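Local coordinates for UDP-N-acetylmuramate--L-alanine ligase (Thermotoga maritima, PDB 1J6U), which catalyses the ATP-dependent joining of L-alanine to UDP-N-acetylmuramate, a step in building the peptidoglycan of the bacterial cell wall, at residues 114-119 with 164-169; 183-188 with 214-219. One frame throughout, in Å; residues are numbered along the deposited sequence.

Contact 1 of 2, residues 114-119 with 164-169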
loop_
_atom_site.group_PDB
_atom_site.type_symbol
_atom_site.label_atom_id
_atom_site.label_comp_id
_atom_site.label_asym_id
_atom_site.label_seq_id
_atom_site.Cartn_x
_atom_site.Cartn_y
_atom_site.Cartn_z
ATOM N N LYS A 114 16.457 -16.626 4.944
ATOM C CA LYS A 114 17.033 -15.337 5.294
ATOM C C LYS A 114 16.376 -14.735 6.525
ATOM O O LYS A 114 15.393 -15.263 7.023
ATOM C CB LYS A 114 16.853 -14.382 4.130
ATOM C CG LYS A 114 17.891 -14.477 3.041
ATOM C CD LYS A 114 17.613 -13.328 2.061
ATOM C CE LYS A 114 18.729 -13.052 1.043
ATOM N NZ LYS A 114 18.399 -11.753 0.350
ATOM N N GLU A 115 16.920 -13.629 7.022
ATOM C CA GLU A 115 16.330 -12.975 8.183
ATOM C C GLU A 115 15.106 -12.265 7.622
ATOM O O GLU A 115 15.202 -11.528 6.642
ATOM C CB GLU A 115 17.313 -11.956 8.761
ATOM C CG GLU A 115 16.848 -11.243 10.027
ATOM C CD GLU A 115 17.763 -10.068 10.411
ATOM O OE1 GLU A 115 18.679 -9.706 9.624
ATOM O OE2 GLU A 115 17.560 -9.490 11.502
ATOM N N GLU A 116 13.962 -12.446 8.259
ATOM C CA GLU A 116 12.741 -11.847 7.753
ATOM C C GLU A 116 12.060 -10.711 8.513
ATOM O O GLU A 116 11.756 -10.831 9.693
ATOM C CB GLU A 116 11.709 -12.945 7.541
ATOM C CG GLU A 116 12.104 -13.993 6.523
ATOM C CD GLU A 116 11.097 -15.146 6.477
ATOM O OE1 GLU A 116 9.985 -15.009 7.057
ATOM O OE2 GLU A 116 11.423 -16.192 5.860
ATOM N N PHE A 117 11.791 -9.618 7.799
ATOM C CA PHE A 117 11.078 -8.500 8.365
ATOM C C PHE A 117 9.694 -8.520 7.692
ATOM O O PHE A 117 9.559 -8.262 6.498
ATOM C CB PHE A 117 11.766 -7.169 8.047
ATOM C CG PHE A 117 13.089 -6.968 8.748
ATOM C CD1 PHE A 117 14.237 -7.640 8.316
ATOM C CD2 PHE A 117 13.214 -6.039 9.774
ATOM C CE1 PHE A 117 15.470 -7.381 8.884
ATOM C CE2 PHE A 117 14.453 -5.778 10.342
ATOM C CZ PHE A 117 15.575 -6.451 9.890
ATOM N N ALA A 118 8.672 -8.851 8.466
ATOM C CA ALA A 118 7.311 -8.877 7.970
ATOM C C ALA A 118 6.454 -7.765 8.584
ATOM O O ALA A 118 6.588 -7.377 9.769
ATOM C CB ALA A 118 6.681 -10.231 8.258
ATOM N N VAL A 119 5.570 -7.232 7.760
ATOM C CA VAL A 119 4.664 -6.215 8.236
ATOM C C VAL A 119 3.281 -6.659 7.835
ATOM O O VAL A 119 3.070 -7.085 6.707
ATOM C CB VAL A 119 4.967 -4.866 7.599
ATOM C CG1 VAL A 119 3.929 -3.825 8.052
ATOM C CG2 VAL A 119 6.389 -4.443 7.965
ATOM N N GLY A 164 20.874 -9.121 1.569
ATOM C CA GLY A 164 20.634 -8.896 2.980
ATOM C C GLY A 164 19.376 -9.606 3.434
ATOM O O GLY A 164 19.019 -10.644 2.888
ATOM N N PRO A 165 18.673 -9.091 4.448
ATOM C CA PRO A 165 17.456 -9.801 4.857
ATOM C C PRO A 165 16.339 -9.519 3.851
ATOM O O PRO A 165 16.500 -8.735 2.906
ATOM C CB PRO A 165 17.137 -9.182 6.213
ATOM C CG PRO A 165 17.471 -7.753 5.984
ATOM C CD PRO A 165 18.778 -7.789 5.124
ATOM N N VAL A 166 15.194 -10.140 4.059
ATOM C CA VAL A 166 14.080 -9.911 3.177
ATOM C C VAL A 166 12.957 -9.219 3.969
ATOM O O VAL A 166 12.643 -9.586 5.112
ATOM C CB VAL A 166 13.595 -11.233 2.536
ATOM C CG1 VAL A 166 13.372 -12.276 3.601
ATOM C CG2 VAL A 166 12.280 -10.992 1.763
ATOM N N VAL A 167 12.401 -8.178 3.351
ATOM C CA VAL A 167 11.319 -7.381 3.920
ATOM C C VAL A 167 10.065 -7.616 3.086
ATOM O O VAL A 167 10.104 -7.510 1.846
ATOM C CB VAL A 167 11.628 -5.842 3.828
ATOM C CG1 VAL A 167 10.655 -5.068 4.674
ATOM C CG2 VAL A 167 13.034 -5.556 4.235
ATOM N N TYR A 168 8.948 -7.896 3.743
ATOM C CA TYR A 168 7.709 -8.103 3.003
ATOM C C TYR A 168 6.452 -7.779 3.780
ATOM O O TYR A 168 6.435 -7.635 4.998
ATOM C CB TYR A 168 7.644 -9.529 2.489
ATOM C CG TYR A 168 7.685 -10.545 3.591
ATOM C CD1 TYR A 168 6.500 -11.039 4.160
ATOM C CD2 TYR A 168 8.920 -11.022 4.079
ATOM C CE1 TYR A 168 6.536 -11.991 5.190
ATOM C CE2 TYR A 168 8.970 -11.982 5.111
ATOM C CZ TYR A 168 7.778 -12.459 5.651
ATOM O OH TYR A 168 7.834 -13.432 6.597
ATOM N N GLU A 169 5.392 -7.664 3.015
ATOM C CA GLU A 169 4.064 -7.320 3.484
ATOM C C GLU A 169 3.260 -8.624 3.610
ATOM O O GLU A 169 3.333 -9.453 2.760
ATOM C CB GLU A 169 3.461 -6.410 2.406
ATOM C CG GLU A 169 2.216 -5.634 2.721
ATOM C CD GLU A 169 1.822 -4.686 1.574
ATOM O OE1 GLU A 169 2.617 -3.771 1.230
ATOM O OE2 GLU A 169 0.712 -4.865 1.015
#

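Contact 2 of 2, residues 183-188 with 214-219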
loop_
_atom_site.group_PDB
_atom_site.type_symbol
_atom_site.label_atom_id
_atom_site.label_comp_id
_atom_site.label_asym_id
_atom_site.label_seq_id
_atom_site.Cartn_x
_atom_site.Cartn_y
_atom_site.Cartn_z
ATOM N N ASN A 183 11.185 -13.330 11.579
ATOM C CA ASN A 183 12.008 -13.038 12.751
ATOM C C ASN A 183 11.296 -11.933 13.511
ATOM O O ASN A 183 11.095 -12.009 14.739
ATOM C CB ASN A 183 13.381 -12.489 12.336
ATOM C CG ASN A 183 14.255 -13.520 11.659
ATOM O OD1 ASN A 183 13.951 -14.016 10.565
ATOM N ND2 ASN A 183 15.366 -13.845 12.307
ATOM N N TYR A 184 10.945 -10.892 12.748
ATOM C CA TYR A 184 10.292 -9.705 13.272
ATOM C C TYR A 184 9.014 -9.453 12.502
ATOM O O TYR A 184 8.964 -9.595 11.293
ATOM C CB TYR A 184 11.208 -8.507 13.095
ATOM C CG TYR A 184 12.655 -8.852 13.225
ATOM C CD1 TYR A 184 13.531 -8.654 12.178
ATOM C CD2 TYR A 184 13.150 -9.401 14.401
ATOM C CE1 TYR A 184 14.871 -8.996 12.291
ATOM C CE2 TYR A 184 14.476 -9.747 14.520
ATOM C CZ TYR A 184 15.331 -9.545 13.471
ATOM O OH TYR A 184 16.643 -9.907 13.622
ATOM N N LEU A 185 7.990 -9.061 13.228
ATOM C CA LEU A 185 6.712 -8.777 12.665
ATOM C C LEU A 185 6.123 -7.493 13.267
ATOM O O LEU A 185 6.022 -7.356 14.511
ATOM C CB LEU A 185 5.768 -9.920 12.972
ATOM C CG LEU A 185 4.305 -9.577 12.722
ATOM C CD1 LEU A 185 4.081 -9.654 11.208
ATOM C CD2 LEU A 185 3.370 -10.528 13.492
ATOM N N ILE A 186 5.781 -6.534 12.398
ATOM C CA ILE A 186 5.082 -5.342 12.878
ATOM C C ILE A 186 3.613 -5.605 12.507
ATOM O O ILE A 186 3.302 -6.043 11.381
ATOM C CB ILE A 186 5.491 -4.048 12.160
ATOM C CG1 ILE A 186 6.900 -3.618 12.561
ATOM C CG2 ILE A 186 4.502 -2.952 12.509
ATOM C CD1 ILE A 186 7.408 -2.360 11.789
ATOM N N ILE A 187 2.720 -5.400 13.462
ATOM C CA ILE A 187 1.299 -5.564 13.198
ATOM C C ILE A 187 0.805 -4.144 13.413
ATOM O O ILE A 187 0.712 -3.703 14.564
ATOM C CB ILE A 187 0.589 -6.458 14.230
ATOM C CG1 ILE A 187 1.193 -7.868 14.241
ATOM C CG2 ILE A 187 -0.904 -6.523 13.905
ATOM C CD1 ILE A 187 0.540 -8.800 15.300
ATOM N N THR A 188 0.490 -3.438 12.319
ATOM C CA THR A 188 0.047 -2.026 12.394
ATOM C C THR A 188 -1.215 -1.858 13.201
ATOM O O THR A 188 -1.331 -0.921 14.001
ATOM C CB THR A 188 -0.220 -1.447 11.013
ATOM O OG1 THR A 188 -1.101 -2.334 10.315
ATOM C CG2 THR A 188 1.060 -1.297 10.231
ATOM N N ARG A 214 3.261 -16.178 18.017
ATOM C CA ARG A 214 4.007 -17.269 18.627
ATOM C C ARG A 214 5.247 -17.645 17.820
ATOM O O ARG A 214 6.302 -17.864 18.375
ATOM C CB ARG A 214 3.118 -18.509 18.820
ATOM C CG ARG A 214 2.059 -18.297 19.897
ATOM C CD ARG A 214 1.309 -19.567 20.335
ATOM N NE ARG A 214 0.081 -19.815 19.582
ATOM C CZ ARG A 214 0.022 -20.573 18.490
ATOM N NH1 ARG A 214 1.121 -21.174 18.005
ATOM N NH2 ARG A 214 -1.144 -20.739 17.885
ATOM N N ASN A 215 5.147 -17.681 16.505
ATOM C CA ASN A 215 6.308 -18.059 15.732
ATOM C C ASN A 215 7.238 -16.958 15.257
ATOM O O ASN A 215 8.062 -17.153 14.354
ATOM C CB ASN A 215 5.825 -18.904 14.586
ATOM C CG ASN A 215 5.186 -20.155 15.079
ATOM O OD1 ASN A 215 5.883 -21.080 15.500
ATOM N ND2 ASN A 215 3.859 -20.189 15.085
ATOM N N THR A 216 7.135 -15.806 15.889
ATOM C CA THR A 216 7.979 -14.683 15.531
ATOM C C THR A 216 8.855 -14.319 16.725
ATOM O O THR A 216 8.369 -14.321 17.865
ATOM C CB THR A 216 7.098 -13.467 15.137
ATOM O OG1 THR A 216 6.354 -13.797 13.962
ATOM C CG2 THR A 216 7.946 -12.245 14.860
ATOM N N ASP A 217 10.132 -14.020 16.477
ATOM C CA ASP A 217 11.021 -13.627 17.571
ATOM C C ASP A 217 10.632 -12.311 18.242
ATOM O O ASP A 217 10.616 -12.210 19.470
ATOM C CB ASP A 217 12.437 -13.538 17.061
ATOM C CG ASP A 217 12.874 -14.819 16.437
ATOM O OD1 ASP A 217 12.289 -15.856 16.828
ATOM O OD2 ASP A 217 13.788 -14.800 15.573
ATOM N N LEU A 218 10.304 -11.301 17.445
ATOM C CA LEU A 218 9.914 -10.026 18.011
ATOM C C LEU A 218 8.670 -9.486 17.291
ATOM O O LEU A 218 8.634 -9.358 16.071
ATOM C CB LEU A 218 11.085 -9.055 17.898
ATOM C CG LEU A 218 10.940 -7.630 18.421
ATOM C CD1 LEU A 218 10.839 -7.648 19.923
ATOM C CD2 LEU A 218 12.143 -6.806 17.963
ATOM N N VAL A 219 7.646 -9.170 18.064
ATOM C CA VAL A 219 6.423 -8.663 17.500
ATOM C C VAL A 219 6.243 -7.213 17.928
ATOM O O VAL A 219 6.325 -6.904 19.120
ATOM C CB VAL A 219 5.194 -9.512 17.978
ATOM C CG1 VAL A 219 3.900 -8.895 17.485
ATOM C CG2 VAL A 219 5.290 -10.935 17.432
HETATM O O HOH W 1 15.582 -13.004 15.318
#

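Contact 1 of 2, residues 114-119 with 164-169
Y168 reaches over from strand 166-169 and lays its ring against strand 116-119, with CA of A118 over the ring's centre and the methyl CB of A118 3.5 Å from CE1. An alanine suits this spot, being small enough to let the ring lean across. CG of Y168 sits between the backbone N and the carbonyl carbon (chi1 60°), which swings the phenol over the neighbouring strand and its OH to E116. OH of Y168 gives a 2.7 Å hydrogen bond to OE1 of E116, arriving from above the carboxylate plane, while F105 meets the Y168 ring edge-to-face. A phenylalanine in its place would probably keep the cover over A118 but leave the E116 carboxylate without its hydroxyl donor. On the other face F117 brings CE1 to within 3.5 Å of CG of P165, whose pyrrolidine ring gives the phenyl a compact apolar surface; CB of F117 packs on V167. Between the two sets of side chains the axes of parallel strands 116-119 and 166-169 come within 4.8 Å. The N of F117 donates to O of V166 at 2.8 Å, almost straight at 177°, and O of F117 accepts from N of Y168. Such regularly bonded neighbours are characteristic of the inner parallel strands of an alpha/beta sheet, here that of the Mur ligase middle domain, with helices 101-112 and 125-138 packed on its two faces.

Contact 2 of 2, residues 183-188 with 214-219
T216 pushes its methyl CG2 into the hollow between N183 and L185, 3.2 Å from O of N183 and 3.7 Å from CB of L185. With OG1 beside the backbone N (chi1 -64°), CG2 lies anti to it and faces the neighbouring strand, while OG1 bonds the carbonyl of I212 in helix 202-214; a threonine serves both sides. Further along the same face, V219 is the next bump: its CG1 comes 4.0 Å from CD1 of I187 and borders CD2 of L185, so branched apolar chains fill the space under the helix. On the other face CB of L218 meets the edge of the Y184 ring at CD2, 4.1 Å away. Where the segments begin to run together N183 and D217 lie side by side, amide and carboxylate planes 85° apart; OD1 of N183 accepts from the backbone N of E116 on the next strand, while ND2 turns to a water that donates to OD2 of D217 at 2.6 Å. Two backbone bonds fix the register: N of L218 to O of N183, and N of L185 to O of L218, both 2.9 Å. Parallel neighbours joined through helix 202-214 form a beta-alpha-beta unit, the building block of this sheet.

Contacts 1 and 2 lie in one mixed sheet, their centres about 11 Å apart, with strands 116-120 and 184-187 as direct neighbours between 166-170 and 218-222. They touch across that seam: OD1 of N183 accepts from N of E116 at 2.8 Å, and the rings of F117 and Y184 meet edge-to-face. Strands 166-170 and 184-187 both approach the predicted ATP site. In contact 1 the side chain of E169 lies about 3 Å from that of T126, nearest atoms, though its OE1 bonds N of G148 and only weakly OG1 of T126; in contact 2 the side chain of I187 is about 5 Å from G121, nearest atoms, consistent with a P-loop following strand 116-120.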